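Local coordinates for protein phosphoserine phosphatase (Thermococcus onnurineus, PDB 4AP9) that probably hydrolyses L-phosphoserine to serine and phosphate, the last step of serine biosynthesis, as a magnesium-dependent phosphatase of the haloacid dehalogenase superfamily, at residues E40-E43 against K44-G48; E51-D54 against S55-R59; R64-D67 against E68-L72; G159-D162 against A163-E167. One frame throughout, in Å; residues are numbered along the deposited sequence.

Contact 1: residues E40-E43 against K44-G48; sequences ELLE and KGLSG. With 1PS (3-pyridinium-1-ylpropane-1-sulfonate), chain F.
Lys44 reaches back along helix 36-47 to Glu40, one turn earlier. Its CG stands anti to the carbonyl carbon (chi1 -75°) and the chain is extended from there, which carries CG past Glu40 O at 3.4 Å and lays CE against Glu40 CG. Between the charged ends the salt bridge is long, Lys44 NZ to Glu40 OE1 measuring 3.9 Å. A water fills in, donating to Glu40 OE1 (2.7 Å) and accepting from Lys44 NZ (3.0 Å). A leucine in place of Lys44 would probably leave the Glu40 carboxylate without this counter-charge and the water without its second anchor. Glu43 contributes mainly its backbone: its O takes the Ser47 amide, while the Ser47 hydroxyl lies 2.8 Å from Glu43 O with Lys44 O as a competing acceptor. The Glu43 carboxylate turns instead to a salt bridge with Arg27. On another side of the helix, Leu46 CD1 packs on Leu42 CG at 3.8 Å as the two branches cross obliquely, and Leu46 O comes within 3.4 Å of C5 of the bound pyridinium propanesulfonate. Gly48, with its positive phi of 79°, ends the helix in a Schellman motif beside this ligand pocket.

Contact 2: residues E51-D54 against S55-R59; sequences EWLD and SLLKR. With 1PS (3-pyridinium-1-ylpropane-1-sulfonate), chain F.
Trp52 opens the first turn of helix 52-62, in the cap domain typical of phosphoserine phosphatases of the haloacid dehalogenase superfamily, and sends its indole between the bound pyridinium propanesulfonate and Arg59. From CB, near ligand C1, the ring leaves anti to the backbone N (chi1 -180°). Ligand C6 lies over CG and CD2 of Trp52, whose CD1 approaches the sulfonate oxygen O2 at 3.6 Å and whose CE3 meets C1 of the pyridinium ring at 3.7 Å. NE1 sits beside O2 and ligand C8, and CE2 lies between C8 and Arg59 NH2. On the opposite face NH2 of Arg59 sits 3.7 Å from both CZ2 and CH2 of Trp52, with CZ3 also near. The guanidinium comes edge-on, its plane 69° from the indole, giving an off-centre cation-pi contact; Arg59 makes a second one with Trp26. A weak bond from Arg59 NE to Ser55 O helps to fix the guanidinium's turn. Leu53 CD1 packs on Leu57 CG at 3.8 Å, and Leu53 touches Leu184 of the second subunit. Bent at its last torsion (chi4 51°), Lys58 curls back to Asp54, where its NZ meets the syn lone pair of OD1 at 2.9 Å.

Contact 3: residues R64-D67 against E68-L72; sequences RGID and EGTFL
Asp67 caps the start of helix 68-73 with its side chain, while its backbone carbonyl accepts the first helical bond. With CG anti to the backbone N (chi1 -170°), its carboxylate swings over the first turn, and OD2 accepts from Gly69 N at 2.8 Å. That donor comes from above the carboxylate plane, about 45° out of it, and the bond is moderately bent, with an N-H...O angle of 149°. The second oxygen, OD1, is taken up by a salt bridge to Lys130, so each carboxylate oxygen has its own partner: one an amide of the helix end, the other a lysine of strand 130-135. In the first helical bond Asp67 O receives Phe71 N at 3.1 Å, with the donor in the carbonyl plane, and Glu68 O takes Leu72 N at 2.8 Å, by which point the regular helical pattern has begun. Before the helix, Gly65 and Ile66 pair through their backbones with Phe131, and Glu68 with Gly129; these bonds fasten the incoming loop and the helix start to the region around strand 130-135.

Ile66 supplies the apolar side. Its CD1 lies 4.0 Å from Thr70 CG2, the two chains crossing at about a right angle, while its CG2 approaches the edge of the Phe71 ring at CD2 (4.3 Å). Phe71 itself turns into an aromatic cluster with Phe25, Phe105, Phe126 and Phe131. An aspartate N-cap flanked by a hydrophobic staple, Ile66 against Phe71, thus starts helix 68-73 where it meets strands 118-127 and 130-135 at one edge of the haloacid dehalogenase sheet.

Contact 4: residues G159-D162 against A163-E167; sequences GYAD and AKMFE. With 1PS (3-pyridinium-1-ylpropane-1-sulfonate), chain F.
Asp162 holds its CG between the backbone N and the carbonyl carbon (chi1 62°), and a nearly flat chi2 of 6° then turns OD1 over the opening turn of helix 163-168. There OD1 accepts from the amide of Met165, a selenomethionine, at 3.2 Å, approached nearly along its C-O axis. Asp162 OD1 also lies 3.3 Å from Lys164 CB. Asp162 O takes only weak bonds from Met165 N and Phe166 N. Asp162 N is buried and finds no partner. Ala161 CB touches Met165 SE at 3.9 Å and Phe166 CE2 at 4.0 Å. The extended Lys164 chain carries NZ to a salt bridge with Asp140. Asp162 OD2 faces the bound pyridinium propanesulfonate, 3.8 Å from its ring nitrogen N1, and Tyr160 O comes within 3.0 Å of ligand C7. Were Asp162 replaced by an alanine, Met165 N would probably lose its side-chain acceptor and the pyridinium its facing carboxylate. The loop after strand 153-157, with this aspartate, fits the acidic motif IV loop of haloacid dehalogenase phosphatases. With OD1 on a helix amide and OD2 at the pyridinium end of a zwitterionic ligand, the carboxylate is held in place between helix start and pocket.

From the N terminus the four contacts come in series, each confined to a helix turn or helix start, so none encloses or crosses another. Contact 1 ends helix 36-47 and contact 2 begins the next helix, 52-62; the two pack side by side, joined by a hydrogen bond from Ser55 OG to Leu41 O. Contact 3 follows at the entry to helix 68-73, nearest atoms about 6 Å from contact 2 and without touching it, where the helical part runs toward the long strands. Contact 4, far along the chain, starts the helix after strand 153-157 of the core sheet. There Tyr160 touches Leu42 and Trp52, so contacts 1, 2 and 4 meet around one bound ligand, between cap and core.

Contact 1: residues E40-E43 against K44-G48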
# COMPACT_ATOMS: atom_id res chain seq x y z
N GLU A 40 -11.03 -12.47 -39.37
CA GLU A 40 -12.10 -11.55 -39.00
C GLU A 40 -12.16 -11.40 -37.49
O GLU A 40 -12.30 -10.29 -36.98
CB GLU A 40 -13.44 -12.06 -39.52
CG GLU A 40 -14.58 -11.12 -39.21
CD GLU A 40 -15.88 -11.56 -39.88
OE1 GLU A 40 -16.54 -12.47 -39.35
OE2 GLU A 40 -16.22 -10.98 -40.93
N LEU A 41 -12.04 -12.51 -36.78
CA LEU A 41 -11.99 -12.50 -35.32
C LEU A 41 -10.79 -11.69 -34.82
O LEU A 41 -10.90 -10.97 -33.83
CB LEU A 41 -11.91 -13.92 -34.78
CG LEU A 41 -13.25 -14.67 -34.82
CD1 LEU A 41 -13.02 -16.14 -34.51
CD2 LEU A 41 -14.23 -14.03 -33.84
N LEU A 42 -9.66 -11.82 -35.50
CA LEU A 42 -8.49 -11.02 -35.16
C LEU A 42 -8.82 -9.54 -35.31
O LEU A 42 -8.56 -8.76 -34.41
CB LEU A 42 -7.28 -11.39 -36.03
CG LEU A 42 -5.99 -10.58 -35.86
CD1 LEU A 42 -5.43 -10.71 -34.44
CD2 LEU A 42 -4.94 -10.98 -36.89
N GLU A 43 -9.40 -9.17 -36.45
CA GLU A 43 -9.71 -7.77 -36.71
C GLU A 43 -10.68 -7.23 -35.67
O GLU A 43 -10.52 -6.10 -35.18
CB GLU A 43 -10.28 -7.59 -38.12
CG GLU A 43 -9.28 -7.93 -39.23
CD GLU A 43 -8.19 -6.89 -39.40
OE1 GLU A 43 -8.30 -5.80 -38.80
OE2 GLU A 43 -7.22 -7.16 -40.14
N LYS A 44 -11.67 -8.03 -35.31
CA LYS A 44 -12.64 -7.64 -34.30
C LYS A 44 -11.95 -7.44 -32.95
O LYS A 44 -12.26 -6.51 -32.21
CB LYS A 44 -13.76 -8.67 -34.19
CG LYS A 44 -14.78 -8.65 -35.33
CD LYS A 44 -15.74 -9.82 -35.19
CE LYS A 44 -16.85 -9.77 -36.23
NZ LYS A 44 -17.79 -10.89 -36.05
N GLY A 45 -11.00 -8.32 -32.64
CA GLY A 45 -10.25 -8.20 -31.39
C GLY A 45 -9.41 -6.94 -31.36
O GLY A 45 -9.40 -6.20 -30.37
N LEU A 46 -8.68 -6.70 -32.45
CA LEU A 46 -7.74 -5.59 -32.52
C LEU A 46 -8.44 -4.25 -32.47
O LEU A 46 -7.88 -3.26 -31.97
CB LEU A 46 -6.92 -5.67 -33.81
CG LEU A 46 -5.96 -6.85 -33.89
CD1 LEU A 46 -5.33 -6.92 -35.27
CD2 LEU A 46 -4.90 -6.74 -32.81
N SER A 47 -9.67 -4.21 -32.98
CA SER A 47 -10.42 -2.97 -33.06
C SER A 47 -11.26 -2.77 -31.81
O SER A 47 -11.84 -1.70 -31.62
CB SER A 47 -11.35 -3.00 -34.27
OG SER A 47 -12.22 -4.11 -34.17
N GLY A 48 -11.34 -3.81 -30.98
CA GLY A 48 -12.11 -3.75 -29.75
C GLY A 48 -13.60 -3.93 -29.94
O GLY A 48 -14.39 -3.66 -29.03
N1 1PS F . -5.26 -5.91 -27.10
C1 1PS F . -6.56 -5.62 -27.01
C2 1PS F . -7.19 -4.85 -27.98
C3 1PS F . -4.52 -5.46 -28.13
C4 1PS F . -5.08 -4.67 -29.12
C5 1PS F . -6.44 -4.36 -29.06
C6 1PS F . -4.66 -6.74 -26.09
C7 1PS F . -3.18 -6.81 -26.26
C8 1PS F . -2.68 -8.23 -26.18
S1 1PS F . -2.55 -8.71 -24.48
O1 1PS F . -1.51 -9.75 -24.38
O2 1PS F . -3.80 -9.30 -24.04
O3 1PS F . -2.30 -7.53 -23.71
O HOH W 1 -15.95 -13.10 -36.75

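Contact 2: residues E51-D54 against S55-R59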
# COMPACT_ATOMS: atom_id res chain seq x y z
N GLU A 51 -14.48 -8.45 -27.04
CA GLU A 51 -13.48 -8.55 -25.98
C GLU A 51 -12.28 -9.38 -26.44
O GLU A 51 -12.42 -10.35 -27.17
CB GLU A 51 -14.08 -9.13 -24.71
CG GLU A 51 -15.08 -8.20 -24.06
CD GLU A 51 -14.48 -6.82 -23.83
OE1 GLU A 51 -13.39 -6.74 -23.22
OE2 GLU A 51 -15.07 -5.82 -24.28
N TRP A 52 -11.09 -9.01 -25.99
CA TRP A 52 -9.89 -9.65 -26.53
C TRP A 52 -9.84 -11.15 -26.26
O TRP A 52 -9.56 -11.94 -27.16
CB TRP A 52 -8.61 -8.98 -26.04
CG TRP A 52 -7.39 -9.64 -26.60
CD1 TRP A 52 -6.56 -10.54 -25.97
CD2 TRP A 52 -6.85 -9.47 -27.92
NE1 TRP A 52 -5.55 -10.93 -26.81
CE2 TRP A 52 -5.70 -10.28 -28.02
CE3 TRP A 52 -7.22 -8.69 -29.02
CZ2 TRP A 52 -4.92 -10.34 -29.17
CZ3 TRP A 52 -6.45 -8.76 -30.17
CH2 TRP A 52 -5.32 -9.58 -30.24
N LEU A 53 -10.09 -11.54 -25.01
CA LEU A 53 -10.02 -12.95 -24.67
C LEU A 53 -11.09 -13.74 -25.40
O LEU A 53 -10.85 -14.86 -25.84
CB LEU A 53 -10.14 -13.17 -23.16
CG LEU A 53 -10.11 -14.63 -22.73
CD1 LEU A 53 -8.73 -15.25 -23.03
CD2 LEU A 53 -10.42 -14.75 -21.26
N ASP A 54 -12.28 -13.16 -25.51
CA ASP A 54 -13.36 -13.80 -26.26
C ASP A 54 -12.89 -14.11 -27.68
O ASP A 54 -13.02 -15.24 -28.16
CB ASP A 54 -14.61 -12.91 -26.28
CG ASP A 54 -15.76 -13.52 -27.06
OD1 ASP A 54 -15.86 -14.76 -27.09
OD2 ASP A 54 -16.55 -12.76 -27.67
N SER A 55 -12.32 -13.11 -28.34
CA SER A 55 -11.83 -13.28 -29.70
C SER A 55 -10.69 -14.30 -29.79
O SER A 55 -10.65 -15.13 -30.70
CB SER A 55 -11.39 -11.94 -30.27
OG SER A 55 -11.14 -12.08 -31.66
N LEU A 56 -9.76 -14.23 -28.85
CA LEU A 56 -8.61 -15.13 -28.84
C LEU A 56 -9.06 -16.58 -28.72
O LEU A 56 -8.61 -17.45 -29.48
CB LEU A 56 -7.66 -14.79 -27.69
CG LEU A 56 -6.43 -15.68 -27.52
CD1 LEU A 56 -5.68 -15.81 -28.85
CD2 LEU A 56 -5.52 -15.14 -26.41
N LEU A 57 -9.95 -16.86 -27.78
CA LEU A 57 -10.35 -18.25 -27.57
C LEU A 57 -11.18 -18.78 -28.73
O LEU A 57 -11.16 -19.97 -29.02
CB LEU A 57 -11.09 -18.43 -26.25
CG LEU A 57 -10.23 -18.13 -25.02
CD1 LEU A 57 -10.99 -18.48 -23.76
CD2 LEU A 57 -8.89 -18.89 -25.09
N LYS A 58 -11.91 -17.89 -29.40
CA LYS A 58 -12.64 -18.30 -30.60
C LYS A 58 -11.69 -18.67 -31.74
O LYS A 58 -11.94 -19.62 -32.50
CB LYS A 58 -13.62 -17.21 -31.07
CG LYS A 58 -14.90 -17.10 -30.24
CD LYS A 58 -15.86 -16.06 -30.83
CE LYS A 58 -17.30 -16.27 -30.34
NZ LYS A 58 -17.43 -16.39 -28.85
N ARG A 59 -10.60 -17.92 -31.88
CA ARG A 59 -9.56 -18.25 -32.86
C ARG A 59 -8.91 -19.59 -32.50
O ARG A 59 -8.70 -20.44 -33.36
CB ARG A 59 -8.52 -17.13 -32.92
CG ARG A 59 -9.00 -15.90 -33.72
CD ARG A 59 -7.99 -14.77 -33.72
NE ARG A 59 -8.04 -14.01 -32.47
CZ ARG A 59 -7.00 -13.43 -31.90
NH1 ARG A 59 -5.79 -13.51 -32.43
NH2 ARG A 59 -7.15 -12.77 -30.76
N1 1PS F . -5.26 -5.91 -27.10
C1 1PS F . -6.56 -5.62 -27.01
C2 1PS F . -7.19 -4.85 -27.98
C3 1PS F . -4.52 -5.46 -28.13
C4 1PS F . -5.08 -4.67 -29.12
C5 1PS F . -6.44 -4.36 -29.06
C6 1PS F . -4.66 -6.74 -26.09
C7 1PS F . -3.18 -6.81 -26.26
C8 1PS F . -2.68 -8.23 -26.18
S1 1PS F . -2.55 -8.71 -24.48
O1 1PS F . -1.51 -9.75 -24.38
O2 1PS F . -3.80 -9.30 -24.04
O3 1PS F . -2.30 -7.53 -23.71

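Contact 3: residues R64-D67 against E68-L72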
# COMPACT_ATOMS: atom_id res chain seq x y z
N ARG A 64 -8.40 -25.98 -33.54
CA ARG A 64 -8.36 -27.25 -32.81
C ARG A 64 -8.10 -28.36 -33.82
O ARG A 64 -8.72 -28.39 -34.89
CB ARG A 64 -9.67 -27.49 -32.07
CG ARG A 64 -9.57 -28.54 -30.98
CD ARG A 64 -10.94 -28.87 -30.44
NE ARG A 64 -11.81 -29.38 -31.49
CZ ARG A 64 -13.13 -29.28 -31.49
NH1 ARG A 64 -13.76 -28.67 -30.49
NH2 ARG A 64 -13.83 -29.78 -32.50
N GLY A 65 -7.18 -29.26 -33.49
CA GLY A 65 -6.90 -30.42 -34.32
C GLY A 65 -5.78 -30.25 -35.33
O GLY A 65 -5.30 -31.24 -35.89
N ILE A 66 -5.35 -29.02 -35.58
CA ILE A 66 -4.34 -28.79 -36.59
C ILE A 66 -3.04 -29.50 -36.18
O ILE A 66 -2.69 -29.53 -35.00
CB ILE A 66 -4.13 -27.28 -36.86
CG1 ILE A 66 -3.48 -27.06 -38.23
CG2 ILE A 66 -3.33 -26.62 -35.76
CD1 ILE A 66 -3.88 -25.75 -38.86
N ASP A 67 -2.36 -30.11 -37.14
CA ASP A 67 -1.18 -30.90 -36.81
C ASP A 67 -0.05 -30.04 -36.25
O ASP A 67 0.14 -28.91 -36.68
CB ASP A 67 -0.68 -31.66 -38.04
CG ASP A 67 0.38 -32.67 -37.69
OD1 ASP A 67 0.00 -33.73 -37.15
OD2 ASP A 67 1.58 -32.40 -37.92
N GLU A 68 0.70 -30.59 -35.30
CA GLU A 68 1.87 -29.89 -34.76
C GLU A 68 2.86 -29.47 -35.86
O GLU A 68 3.48 -28.40 -35.79
CB GLU A 68 2.57 -30.75 -33.72
CG GLU A 68 3.62 -30.01 -32.92
CD GLU A 68 4.06 -30.80 -31.69
OE1 GLU A 68 3.66 -31.98 -31.59
OE2 GLU A 68 4.79 -30.24 -30.84
N GLY A 69 3.03 -30.29 -36.89
CA GLY A 69 3.94 -29.96 -37.97
C GLY A 69 3.52 -28.71 -38.74
O GLY A 69 4.36 -27.87 -39.08
N THR A 70 2.22 -28.60 -39.00
CA THR A 70 1.67 -27.44 -39.70
C THR A 70 1.88 -26.20 -38.86
O THR A 70 2.24 -25.13 -39.36
CB THR A 70 0.15 -27.61 -39.94
OG1 THR A 70 -0.09 -28.81 -40.69
CG2 THR A 70 -0.42 -26.41 -40.69
N PHE A 71 1.66 -26.37 -37.56
CA PHE A 71 1.80 -25.31 -36.57
C PHE A 71 3.25 -24.83 -36.55
O PHE A 71 3.52 -23.64 -36.68
CB PHE A 71 1.42 -25.88 -35.20
CG PHE A 71 1.15 -24.84 -34.14
CD1 PHE A 71 2.17 -24.38 -33.32
CD2 PHE A 71 -0.14 -24.36 -33.93
CE1 PHE A 71 1.92 -23.44 -32.34
CE2 PHE A 71 -0.39 -23.42 -32.94
CZ PHE A 71 0.65 -22.96 -32.16
N LEU A 72 4.18 -25.77 -36.40
CA LEU A 72 5.60 -25.45 -36.32
C LEU A 72 6.23 -24.96 -37.63
O LEU A 72 7.21 -24.22 -37.61
CB LEU A 72 6.38 -26.64 -35.75
CG LEU A 72 6.04 -26.93 -34.29
CD1 LEU A 72 6.74 -28.20 -33.81
CD2 LEU A 72 6.41 -25.74 -33.41

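Contact 4: residues G159-D162 against A163-E167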
# COMPACT_ATOMS: atom_id res chain seq x y z
N GLY A 159 0.99 -3.01 -33.05
CA GLY A 159 -0.42 -3.30 -33.08
C GLY A 159 -1.02 -4.27 -32.10
O GLY A 159 -2.21 -4.17 -31.84
N TYR A 160 -0.23 -5.21 -31.59
CA TYR A 160 -0.73 -6.12 -30.57
C TYR A 160 -0.62 -5.65 -29.12
O TYR A 160 -0.99 -6.39 -28.20
CB TYR A 160 -0.08 -7.50 -30.76
CG TYR A 160 -0.54 -8.20 -32.02
CD1 TYR A 160 -0.08 -7.78 -33.27
CD2 TYR A 160 -1.42 -9.27 -31.96
CE1 TYR A 160 -0.50 -8.40 -34.42
CE2 TYR A 160 -1.85 -9.90 -33.11
CZ TYR A 160 -1.39 -9.46 -34.34
OH TYR A 160 -1.81 -10.09 -35.49
N ALA A 161 -0.15 -4.42 -28.93
CA ALA A 161 -0.13 -3.82 -27.59
C ALA A 161 -1.34 -2.91 -27.40
O ALA A 161 -2.12 -2.71 -28.33
CB ALA A 161 1.17 -3.04 -27.38
N ASP A 162 -1.50 -2.36 -26.20
CA ASP A 162 -2.60 -1.44 -25.92
C ASP A 162 -2.26 -0.51 -24.77
O ASP A 162 -1.12 -0.49 -24.28
CB ASP A 162 -3.89 -2.20 -25.59
CG ASP A 162 -3.76 -3.06 -24.32
OD1 ASP A 162 -2.72 -2.99 -23.63
OD2 ASP A 162 -4.71 -3.81 -24.04
N ALA A 163 -3.25 0.26 -24.32
CA ALA A 163 -2.99 1.26 -23.28
C ALA A 163 -2.58 0.59 -21.98
O ALA A 163 -1.81 1.14 -21.21
CB ALA A 163 -4.22 2.13 -23.07
N LYS A 164 -3.10 -0.60 -21.73
CA LYS A 164 -2.81 -1.30 -20.48
C LYS A 164 -1.31 -1.54 -20.33
O LYS A 164 -0.73 -1.33 -19.27
CB LYS A 164 -3.57 -2.64 -20.43
CG LYS A 164 -3.61 -3.29 -19.05
CD LYS A 164 -4.73 -4.34 -18.97
CE LYS A 164 -4.96 -4.78 -17.52
NZ LYS A 164 -6.18 -5.64 -17.34
N MSE A 165 -0.68 -1.96 -21.42
CA MSE A 165 0.76 -2.22 -21.38
C MSE A 165 1.54 -0.93 -21.20
O MSE A 165 2.43 -0.83 -20.37
CB MSE A 165 1.22 -2.94 -22.64
CG MSE A 165 2.65 -3.37 -22.55
SE MSE A 165 3.39 -3.97 -24.25
CE MSE A 165 5.19 -4.21 -23.71
N PHE A 166 1.19 0.09 -21.98
CA PHE A 166 1.95 1.33 -21.95
C PHE A 166 1.74 2.12 -20.66
O PHE A 166 2.62 2.87 -20.23
CB PHE A 166 1.63 2.19 -23.17
CG PHE A 166 2.30 1.73 -24.42
CD1 PHE A 166 3.68 1.83 -24.56
CD2 PHE A 166 1.56 1.19 -25.46
CE1 PHE A 166 4.31 1.40 -25.71
CE2 PHE A 166 2.18 0.77 -26.62
CZ PHE A 166 3.56 0.87 -26.75
N GLU A 167 0.57 1.97 -20.03
CA GLU A 167 0.32 2.62 -18.75
C GLU A 167 1.34 2.19 -17.70
O GLU A 167 1.67 2.95 -16.79
CB GLU A 167 -1.10 2.29 -18.25
CG GLU A 167 -2.11 3.43 -18.41
CD GLU A 167 -3.49 3.07 -17.85
OE1 GLU A 167 -3.82 1.85 -17.78
OE2 GLU A 167 -4.24 3.99 -17.46
N1 1PS F . -5.26 -5.91 -27.10
C1 1PS F . -6.56 -5.62 -27.01
C2 1PS F . -7.19 -4.85 -27.98
C3 1PS F . -4.52 -5.46 -28.13
C4 1PS F . -5.08 -4.67 -29.12
C5 1PS F . -6.44 -4.36 -29.06
C6 1PS F . -4.66 -6.74 -26.09
C7 1PS F . -3.18 -6.81 -26.26
C8 1PS F . -2.68 -8.23 -26.18
S1 1PS F . -2.55 -8.71 -24.48
O1 1PS F . -1.51 -9.75 -24.38
O2 1PS F . -3.80 -9.30 -24.04
O3 1PS F . -2.30 -7.53 -23.71